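Uroporphyrinogen III synthase (Thermus thermophilus, PDB 1WCW) probably catalyses the cyclisation of the linear tetrapyrrole hydroxymethylbilane to uroporphyrinogen III, with inversion of one pyrrole ring, in tetrapyrrole biosynthesis. Local coordinates at residues A188-A191 / A192-E196; V115-T119 / S120-L124. All coordinates share one frame; numbering follows the deposited sequence.

Contact 1 (A188-A191 / A192-E196)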
ATOM      1  N   ALA A 188      -0.512 -11.897  -9.469  1.00  7.06           N
ATOM      2  CA  ALA A 188      -1.248 -10.653  -9.264  1.00  7.30           C
ATOM      3  C   ALA A 188      -0.815  -9.951  -7.986  1.00  6.22           C
ATOM      4  O   ALA A 188      -0.802 -10.553  -6.918  1.00  7.06           O
ATOM      5  CB  ALA A 188      -2.726 -10.996  -9.223  1.00  8.30           C
ATOM      6  N   PHE A 189      -0.538  -8.649  -8.140  1.00  7.29           N
ATOM      7  CA  PHE A 189      -0.199  -7.746  -7.024  1.00  7.14           C
ATOM      8  C   PHE A 189      -1.318  -6.728  -6.922  1.00  8.22           C
ATOM      9  O   PHE A 189      -1.726  -6.136  -7.916  1.00  8.94           O
ATOM     10  CB  PHE A 189       1.107  -6.993  -7.307  1.00  8.60           C
ATOM     11  CG  PHE A 189       2.297  -7.880  -7.505  1.00  6.24           C
ATOM     12  CD1 PHE A 189       2.663  -8.335  -8.725  1.00  8.06           C
ATOM     13  CD2 PHE A 189       3.107  -8.136  -6.413  1.00  9.54           C
ATOM     14  CE1 PHE A 189       3.865  -9.075  -8.892  1.00  8.09           C
ATOM     15  CE2 PHE A 189       4.311  -8.867  -6.584  1.00  8.10           C
ATOM     16  CZ  PHE A 189       4.660  -9.308  -7.799  1.00  8.27           C
ATOM     17  N   VAL A 190      -1.784  -6.520  -5.705  1.00  9.18           N
ATOM     18  CA  VAL A 190      -2.835  -5.524  -5.506  1.00 11.02           C
ATOM     19  C   VAL A 190      -2.404  -4.293  -4.755  1.00 11.55           C
ATOM     20  O   VAL A 190      -3.172  -3.349  -4.615  1.00 16.49           O
ATOM     21  CB  VAL A 190      -4.121  -6.081  -4.862  1.00 15.31           C
ATOM     22  CG1 VAL A 190      -4.697  -7.173  -5.814  1.00 17.08           C
ATOM     23  CG2 VAL A 190      -3.817  -6.631  -3.545  1.00 17.13           C
ATOM     24  N   ALA A 191      -1.153  -4.235  -4.362  1.00  9.84           N
ATOM     25  CA  ALA A 191      -0.649  -3.030  -3.701  1.00  9.92           C
ATOM     26  C   ALA A 191       0.840  -2.952  -3.964  1.00  8.98           C
ATOM     27  O   ALA A 191       1.540  -3.974  -3.982  1.00  8.85           O
ATOM     28  CB  ALA A 191      -0.878  -3.145  -2.152  1.00 12.21           C
ATOM     29  N   ALA A 192       1.388  -1.766  -4.039  1.00  8.67           N
ATOM     30  CA  ALA A 192       2.791  -1.580  -4.244  1.00  7.96           C
ATOM     31  C   ALA A 192       3.613  -2.205  -3.172  1.00  8.57           C
ATOM     32  O   ALA A 192       4.697  -2.727  -3.462  1.00  9.13           O
ATOM     33  CB  ALA A 192       3.102  -0.059  -4.331  1.00 10.29           C
ATOM     34  N   ILE A 193       3.144  -2.157  -1.910  1.00  8.52           N
ATOM     35  CA  ILE A 193       3.959  -2.738  -0.860  1.00 10.15           C
ATOM     36  C   ILE A 193       4.198  -4.258  -1.075  1.00  7.31           C
ATOM     37  O   ILE A 193       5.214  -4.792  -0.633  1.00  8.35           O
ATOM     38  CB  ILE A 193       3.315  -2.442   0.529  1.00 10.65           C
ATOM     39  CG1 ILE A 193       4.379  -2.542   1.620  1.00 11.67           C
ATOM     40  CG2 ILE A 193       2.140  -3.377   0.767  1.00 12.08           C
ATOM     41  CD1 ILE A 193       3.829  -2.036   3.029  1.00 11.93           C
ATOM     42  N   GLN A 194       3.315  -4.961  -1.760  1.00  7.66           N
ATOM     43  CA  GLN A 194       3.543  -6.394  -1.994  1.00  7.81           C
ATOM     44  C   GLN A 194       4.715  -6.572  -2.983  1.00  6.72           C
ATOM     45  O   GLN A 194       5.486  -7.517  -2.834  1.00  7.92           O
ATOM     46  CB  GLN A 194       2.298  -7.010  -2.631  1.00  7.23           C
ATOM     47  CG  GLN A 194       1.201  -7.096  -1.571  1.00 10.27           C
ATOM     48  CD  GLN A 194      -0.186  -7.099  -2.087  1.00 10.06           C
ATOM     49  OE1 GLN A 194      -0.399  -7.250  -3.257  1.00 11.01           O
ATOM     50  NE2 GLN A 194      -1.150  -6.961  -1.194  1.00 12.74           N
ATOM     51  N   VAL A 195       4.841  -5.677  -3.969  1.00  6.94           N
ATOM     52  CA  VAL A 195       5.966  -5.726  -4.903  1.00  7.41           C
ATOM     53  C   VAL A 195       7.219  -5.458  -4.097  1.00  7.23           C
ATOM     54  O   VAL A 195       8.206  -6.176  -4.280  1.00  7.92           O
ATOM     55  CB  VAL A 195       5.806  -4.603  -5.985  1.00  7.27           C
ATOM     56  CG1 VAL A 195       7.021  -4.635  -6.924  1.00  8.46           C
ATOM     57  CG2 VAL A 195       4.534  -4.825  -6.799  1.00  8.21           C
ATOM     58  N   GLU A 196       7.220  -4.449  -3.216  1.00  9.22           N
ATOM     59  CA  GLU A 196       8.408  -4.090  -2.469  1.00  7.80           C
ATOM     60  C   GLU A 196       8.803  -5.212  -1.557  1.00  8.21           C
ATOM     61  O   GLU A 196       9.994  -5.597  -1.513  1.00  9.45           O
ATOM     62  CB  GLU A 196       8.154  -2.809  -1.648  1.00  9.47           C
ATOM     63  CG  GLU A 196       7.693  -1.558  -2.417  1.00 10.44           C
ATOM     64  CD  GLU A 196       8.654  -1.045  -3.470  1.00 14.65           C
ATOM     65  OE1 GLU A 196       8.198  -0.200  -4.295  1.00 20.94           O
ATOM     66  OE2 GLU A 196       9.835  -1.442  -3.525  1.00 14.18           O
TER

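Contact 2 (V115-T119 / S120-L124)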
ATOM      1  N   VAL A 115      -4.577  16.598  -1.948  1.00 10.66           N
ATOM      2  CA  VAL A 115      -4.514  15.141  -2.119  1.00 11.26           C
ATOM      3  C   VAL A 115      -3.575  14.827  -3.242  1.00 10.14           C
ATOM      4  O   VAL A 115      -3.620  15.453  -4.340  1.00 12.43           O
ATOM      5  CB  VAL A 115      -5.902  14.554  -2.498  1.00 12.29           C
ATOM      6  CG1 VAL A 115      -5.850  13.057  -2.549  1.00 14.40           C
ATOM      7  CG2 VAL A 115      -6.925  15.015  -1.502  1.00 14.70           C
ATOM      8  N   GLY A 116      -2.709  13.852  -2.999  1.00 11.09           N
ATOM      9  CA  GLY A 116      -1.726  13.413  -3.981  1.00 11.06           C
ATOM     10  C   GLY A 116      -2.329  12.350  -4.871  1.00 10.40           C
ATOM     11  O   GLY A 116      -3.565  12.201  -4.979  1.00 14.54           O
ATOM     12  N   ASP A 117      -1.420  11.591  -5.498  1.00 14.56           N
ATOM     13  CA  ASP A 117      -1.841  10.570  -6.455  1.00 13.82           C
ATOM     14  C   ASP A 117      -1.507   9.166  -5.965  1.00 14.44           C
ATOM     15  O   ASP A 117      -1.432   8.185  -6.773  1.00 18.82           O
ATOM     16  CB  ASP A 117      -1.249  10.833  -7.854  1.00 18.22           C
ATOM     17  CG  ASP A 117       0.212  10.509  -7.952  1.00 23.99           C
ATOM     18  OD1 ASP A 117       0.766   9.928  -6.985  1.00 24.12           O
ATOM     19  OD2 ASP A 117       0.847  10.816  -9.012  1.00 36.70           O
ATOM     20  N   GLY A 118      -1.334   9.015  -4.660  1.00 14.47           N
ATOM     21  CA  GLY A 118      -1.003   7.728  -4.070  1.00 13.30           C
ATOM     22  C   GLY A 118       0.492   7.518  -3.858  1.00 13.46           C
ATOM     23  O   GLY A 118       0.912   6.516  -3.322  1.00 14.34           O
ATOM     24  N   THR A 119       1.336   8.462  -4.248  1.00 13.19           N
ATOM     25  CA  THR A 119       2.758   8.313  -4.110  1.00 13.64           C
ATOM     26  C   THR A 119       3.381   9.410  -3.286  1.00 13.03           C
ATOM     27  O   THR A 119       2.842  10.536  -3.268  1.00 13.27           O
ATOM     28  CB  THR A 119       3.518   8.369  -5.488  1.00 16.26           C
ATOM     29  OG1 THR A 119       3.366   9.688  -6.059  1.00 17.55           O
ATOM     30  CG2 THR A 119       2.927   7.350  -6.464  1.00 18.26           C
ATOM     31  N   SER A 120       4.476   9.143  -2.599  1.00 13.31           N
ATOM     32  CA  SER A 120       5.153  10.184  -1.855  1.00 16.43           C
ATOM     33  C   SER A 120       5.586  11.330  -2.757  1.00 13.59           C
ATOM     34  O   SER A 120       5.471  12.492  -2.361  1.00 14.81           O
ATOM     35  CB  SER A 120       6.413   9.654  -1.178  1.00 14.37           C
ATOM     36  OG  SER A 120       6.028   8.801  -0.116  1.00 15.70           O
ATOM     37  N   LYS A 121       6.116  11.027  -3.953  1.00 13.89           N
ATOM     38  CA  LYS A 121       6.584  12.104  -4.793  1.00 15.97           C
ATOM     39  C   LYS A 121       5.468  13.052  -5.184  1.00 14.66           C
ATOM     40  O   LYS A 121       5.701  14.264  -5.327  1.00 15.29           O
ATOM     41  CB  LYS A 121       7.272  11.584  -6.036  1.00 21.92           C
ATOM     42  CG  LYS A 121       6.435  10.593  -6.848  1.00 33.53           C
ATOM     43  CD  LYS A 121       7.017  10.319  -8.260  1.00 33.09           C
ATOM     44  CE  LYS A 121       6.301   9.087  -8.914  1.00 45.87           C
ATOM     45  NZ  LYS A 121       6.500   8.861 -10.394  1.00 46.21           N
ATOM     46  N   SER A 122       4.239  12.588  -5.325  1.00 14.19           N
ATOM     47  CA  SER A 122       3.147  13.466  -5.720  1.00 12.95           C
ATOM     48  C   SER A 122       2.847  14.486  -4.637  1.00 14.96           C
ATOM     49  O   SER A 122       2.164  15.489  -4.912  1.00 15.62           O
ATOM     50  CB  SER A 122       1.854  12.688  -6.029  1.00 14.91           C
ATOM     51  OG  SER A 122       1.299  12.112  -4.818  1.00 15.91           O
ATOM     52  N   LEU A 123       3.257  14.225  -3.384  1.00 12.25           N
ATOM     53  CA  LEU A 123       3.016  15.171  -2.285  1.00 13.02           C
ATOM     54  C   LEU A 123       4.032  16.308  -2.254  1.00 12.58           C
ATOM     55  O   LEU A 123       3.767  17.341  -1.588  1.00 13.75           O
ATOM     56  CB  LEU A 123       3.059  14.476  -0.928  1.00 13.53           C
ATOM     57  CG  LEU A 123       1.858  13.562  -0.706  1.00 13.12           C
ATOM     58  CD1 LEU A 123       2.060  12.799   0.576  1.00 14.56           C
ATOM     59  CD2 LEU A 123       0.499  14.320  -0.650  1.00 18.40           C
ATOM     60  N   LEU A 124       5.196  16.162  -2.903  1.00 14.60           N
ATOM     61  CA  LEU A 124       6.169  17.279  -2.836  1.00 14.52           C
ATOM     62  C   LEU A 124       5.617  18.712  -3.085  1.00 15.59           C
ATOM     63  O   LEU A 124       5.883  19.631  -2.289  1.00 17.15           O
ATOM     64  CB  LEU A 124       7.340  16.961  -3.742  1.00 16.92           C
ATOM     65  CG  LEU A 124       8.041  15.667  -3.353  1.00 19.53           C
ATOM     66  CD1 LEU A 124       9.071  15.356  -4.481  1.00 18.62           C
ATOM     67  CD2 LEU A 124       8.695  15.725  -1.965  1.00 22.83           C
TER

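Contact 1 (A188-A191 / A192-E196)
Q194 folds back from the first turn of helix 192-201 onto V190 and A191, a local contact at the strand-to-helix turn that follows the middle strand, 186-189, of the five-stranded parallel sheet. Its OE1 takes the backbone N of V190 at 2.9 Å, the donor 20° out of the amide plane, and a weak, longer bond from A191 N. With CG beside its own backbone N (chi1 -72°) and the chain extended beyond, the carboxamide lies over the turn. NE2, near V190 CG2, bonds instead to Q39 at the start of strand 39-43. In the other direction, Q194 N donates to A191 O at 3.0 Å, approaching from above the carbonyl plane. V195 CG2 rests over one face of the F189 ring, 4.0 Å from its centroid and offset toward the rim, a CH-pi contact; Q194 CB sits at the ring edge. F189 and V195 also touch helix 223-231. An alanine in place of Q194 would probably leave V190 N and A191 N without their side-chain acceptor and Q39 without its amide donor. One buried amide thus does two jobs: its oxygen takes the turn's backbone amides, its nitrogen the side chain of Q39.

Contact 2 (V115-T119 / S120-L124)
S122 OG is held by two bonds: it donates to T119 O at 2.7 Å, and it accepts from D117 N at 2.9 Å in a nearly straight bond, 173° at the hydrogen. The hydroxyl reaches both because OG stands between the backbone N and the carbonyl carbon (chi1 69°), which turns it back toward the loop that leads into the helix. D117 in turn lays its carboxylate along S122, with OD1 only 3.1 Å from S122 CB. The same OD1 receives the hydroxyl of T119, OG1 to OD1 2.8 Å, on its syn side and 16° out of the carboxylate plane; a weak bond from T119 N to OD1 closes an Asx turn over G118. T119 is the N-cap of the short, weakly bonded helix 120-123. While donating a hydrogen bond to D117 OD1, T119 OG1 accepts one from S122 N at 3.1 Å, so carboxylate, hydroxyl and amide form a relay that would probably be polarised by the negative charge at its head. S122 N also makes a weak bond to T119 O. K121 crosses beside the cap, its CG 3.3 Å from T119 OG1, while its ammonium remains 6.1 Å from D117 OD2, NZ to oxygen, too far for a salt bridge. The two glycines fit this tight loop. A side chain on G116 would run into S122 OG, and G118 has a positive phi at which a CB would be jammed against the preceding carbonyl. On the inner side L123 CD2 covers the backbone of G116, and L123 also packs on L146 of helix 144-152.

Overall arrangement
Contacts 1 and 2 belong to different sheets: contact 1 runs off the end of strand 186-189 in the parallel sheet, contact 2 off that of strand 114-115 at the edge of the mixed one. Contact 2 comes first in sequence. Both are strand-to-helix turns where a polar side chain from the first helical turn reaches back to the preceding loop. Their centres are 18 Å apart and their nearest atoms about 7 Å, without touching. Bound glycerol, probably from the crystallisation liquor, lies near each: about 3 Å from the S120 side chain, about 4 Å from that of A192. In this family the tetrapyrrole is thought to bind between the two domains, and these turns approach each other from opposite domains.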